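Local coordinates for oligopeptide-binding protein AppA (Bacillus subtilis, PDB 1XOC) that binds oligopeptides such as tetra- and pentapeptides and delivers them to an ABC permease that supports sporulation and genetic competence, at residues A308-S313 with N318-I323. Numbering follows the deposited sequence.
Sequences AYIPES and NYPKDI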
loop_
_atom_site.group_PDB
_atom_site.type_symbol
_atom_site.label_atom_id
_atom_site.label_comp_id
_atom_site.label_asym_id
_atom_site.label_seq_id
_atom_site.Cartn_x
_atom_site.Cartn_y
_atom_site.Cartn_z
ATOM N N ALA A 308 1.650 13.672 10.810
ATOM C CA ALA A 308 2.676 13.437 9.791
ATOM C C ALA A 308 3.011 14.738 9.048
ATOM O O ALA A 308 2.113 15.468 8.635
ATOM C CB ALA A 308 2.208 12.418 8.798
ATOM N N TYR A 309 4.311 15.020 8.884
ATOM C CA TYR A 309 4.759 16.159 8.097
ATOM C C TYR A 309 5.658 15.778 6.917
ATOM O O TYR A 309 6.014 16.654 6.114
ATOM C CB TYR A 309 5.536 17.113 8.989
ATOM C CG TYR A 309 4.767 17.547 10.187
ATOM C CD1 TYR A 309 3.800 18.538 10.077
ATOM C CD2 TYR A 309 4.964 16.959 11.423
ATOM C CE1 TYR A 309 3.062 18.958 11.169
ATOM C CE2 TYR A 309 4.212 17.376 12.541
ATOM C CZ TYR A 309 3.260 18.383 12.395
ATOM O OH TYR A 309 2.505 18.813 13.471
ATOM N N ILE A 310 6.027 14.493 6.837
ATOM C CA ILE A 310 6.975 13.962 5.859
ATOM C C ILE A 310 6.363 12.739 5.158
ATOM O O ILE A 310 5.723 11.914 5.814
ATOM C CB ILE A 310 8.283 13.595 6.608
ATOM C CG1 ILE A 310 8.875 14.860 7.208
ATOM C CG2 ILE A 310 9.311 12.889 5.739
ATOM C CD1 ILE A 310 9.916 14.588 8.216
ATOM N N PRO A 311 6.570 12.602 3.822
ATOM C CA PRO A 311 6.042 11.450 3.076
ATOM C C PRO A 311 6.866 10.170 3.270
ATOM O O PRO A 311 7.229 9.485 2.305
ATOM C CB PRO A 311 6.104 11.948 1.619
ATOM C CG PRO A 311 7.276 12.806 1.602
ATOM C CD PRO A 311 7.257 13.542 2.919
ATOM N N GLU A 312 7.149 9.835 4.517
ATOM C CA GLU A 312 7.915 8.621 4.822
ATOM C C GLU A 312 7.606 8.222 6.252
ATOM O O GLU A 312 7.252 9.052 7.075
ATOM C CB GLU A 312 9.410 8.869 4.654
ATOM C CG GLU A 312 10.297 7.598 4.817
ATOM C CD GLU A 312 9.823 6.406 3.960
ATOM O OE1 GLU A 312 9.132 5.509 4.502
ATOM O OE2 GLU A 312 10.150 6.381 2.746
ATOM N N SER A 313 7.707 6.935 6.536
ATOM C CA SER A 313 7.417 6.431 7.867
ATOM C C SER A 313 8.629 6.625 8.775
ATOM O O SER A 313 9.776 6.403 8.349
ATOM C CB SER A 313 7.153 4.941 7.785
ATOM O OG SER A 313 6.960 4.411 9.055
ATOM N N ASN A 318 15.526 5.927 6.090
ATOM C CA ASN A 318 15.680 7.165 5.337
ATOM C C ASN A 318 14.912 8.334 5.937
ATOM O O ASN A 318 14.934 9.438 5.389
ATOM C CB ASN A 318 15.209 6.947 3.904
ATOM C CG ASN A 318 15.829 7.922 2.925
ATOM O OD1 ASN A 318 16.987 8.316 3.056
ATOM N ND2 ASN A 318 15.050 8.324 1.931
ATOM N N TYR A 319 14.193 8.093 7.026
ATOM C CA TYR A 319 13.381 9.133 7.618
ATOM C C TYR A 319 14.344 10.171 8.157
ATOM O O TYR A 319 15.292 9.817 8.870
ATOM C CB TYR A 319 12.493 8.569 8.713
ATOM C CG TYR A 319 11.473 9.562 9.263
ATOM C CD1 TYR A 319 11.774 10.350 10.376
ATOM C CD2 TYR A 319 10.229 9.729 8.667
ATOM C CE1 TYR A 319 10.843 11.254 10.878
ATOM C CE2 TYR A 319 9.304 10.607 9.175
ATOM C CZ TYR A 319 9.609 11.364 10.272
ATOM O OH TYR A 319 8.663 12.257 10.764
ATOM N N PRO A 320 14.136 11.446 7.794
ATOM C CA PRO A 320 15.093 12.490 8.124
ATOM C C PRO A 320 14.978 12.908 9.579
ATOM O O PRO A 320 13.997 13.533 9.960
ATOM C CB PRO A 320 14.701 13.618 7.177
ATOM C CG PRO A 320 13.270 13.442 6.977
ATOM C CD PRO A 320 12.997 11.976 7.033
ATOM N N LYS A 321 15.981 12.560 10.367
ATOM C CA LYS A 321 15.970 12.788 11.805
ATOM C C LYS A 321 16.060 14.275 12.191
ATOM O O LYS A 321 15.462 14.704 13.183
ATOM C CB LYS A 321 17.134 12.017 12.426
ATOM C CG LYS A 321 17.035 11.818 13.928
ATOM C CD LYS A 321 17.526 10.433 14.340
ATOM C CE LYS A 321 16.597 9.318 13.850
ATOM N NZ LYS A 321 16.949 8.016 14.492
ATOM N N ASP A 322 16.783 15.054 11.391
ATOM C CA ASP A 322 17.178 16.418 11.764
ATOM C C ASP A 322 16.855 17.455 10.682
ATOM O O ASP A 322 17.646 18.369 10.433
ATOM C CB ASP A 322 18.685 16.437 12.082
ATOM C CG ASP A 322 19.531 15.770 10.988
ATOM O OD1 ASP A 322 20.750 16.042 10.919
ATOM O OD2 ASP A 322 18.965 14.976 10.197
ATOM N N ILE A 323 15.685 17.317 10.063
ATOM C CA ILE A 323 15.247 18.195 8.978
ATOM C C ILE A 323 14.147 19.149 9.477
ATOM O O ILE A 323 13.229 18.740 10.197
ATOM C CB ILE A 323 14.730 17.339 7.782
ATOM C CG1 ILE A 323 14.757 18.117 6.477
ATOM C CG2 ILE A 323 13.304 16.801 8.030
ATOM C CD1 ILE A 323 14.068 17.369 5.344
HETATM O O HOH W 1 6.643 14.040 10.386
#
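The ring of Tyr319 lies against the backbone of Glu312 and Ser313, with Pro320 on one face: CD of Pro320 sits 3.6 Å above the ring plane, displaced toward the rim. At the ring edge, close to the plane, carbonyl O of Glu312 stands 3.3 Å from CE2 of Tyr319. The carbonyl O of Ser313 approaches obliquely, 3.4 Å from CD2 of Tyr319. Both segments belong to the long loop that leaves strand 306-307 and runs to helix 332-341 in this family 5 solute-binding protein. Pro311 is the centre of an inverse gamma turn within 308-313, where N of Glu312 makes a weak hydrogen bond to O of Ile310. With CG anti to the backbone N (chi1 -172°), the ring end of Tyr319 comes close to Ile310, Glu312 and Ser313.

Ile310 fills the corner between ring and proline. Its CD1 lies 3.8 Å from CZ of Tyr319, meets CG of Pro320 at the same distance, and has CG2 of Ile323 beyond at 4.1 Å, so one methyl joins three side chains. Beyond the two segments, Tyr319 touches Tyr488 of strand 483-496, while Pro320 rests on Tyr474 of helix 463-480, so the loop touches both.

Glu312 bends at chi2 (51°) and curls its carboxylate back to its own chain, where OE1 of Glu312 accepts a hydrogen bond from N of Ser313 on its anti side, with the donor 30° out of the carboxylate plane. The phenol end is linked to 308-313 through one water, which accepts from N of Tyr309 at 2.9 Å and hydrogen-bonds OH of Tyr319 at 2.7 Å.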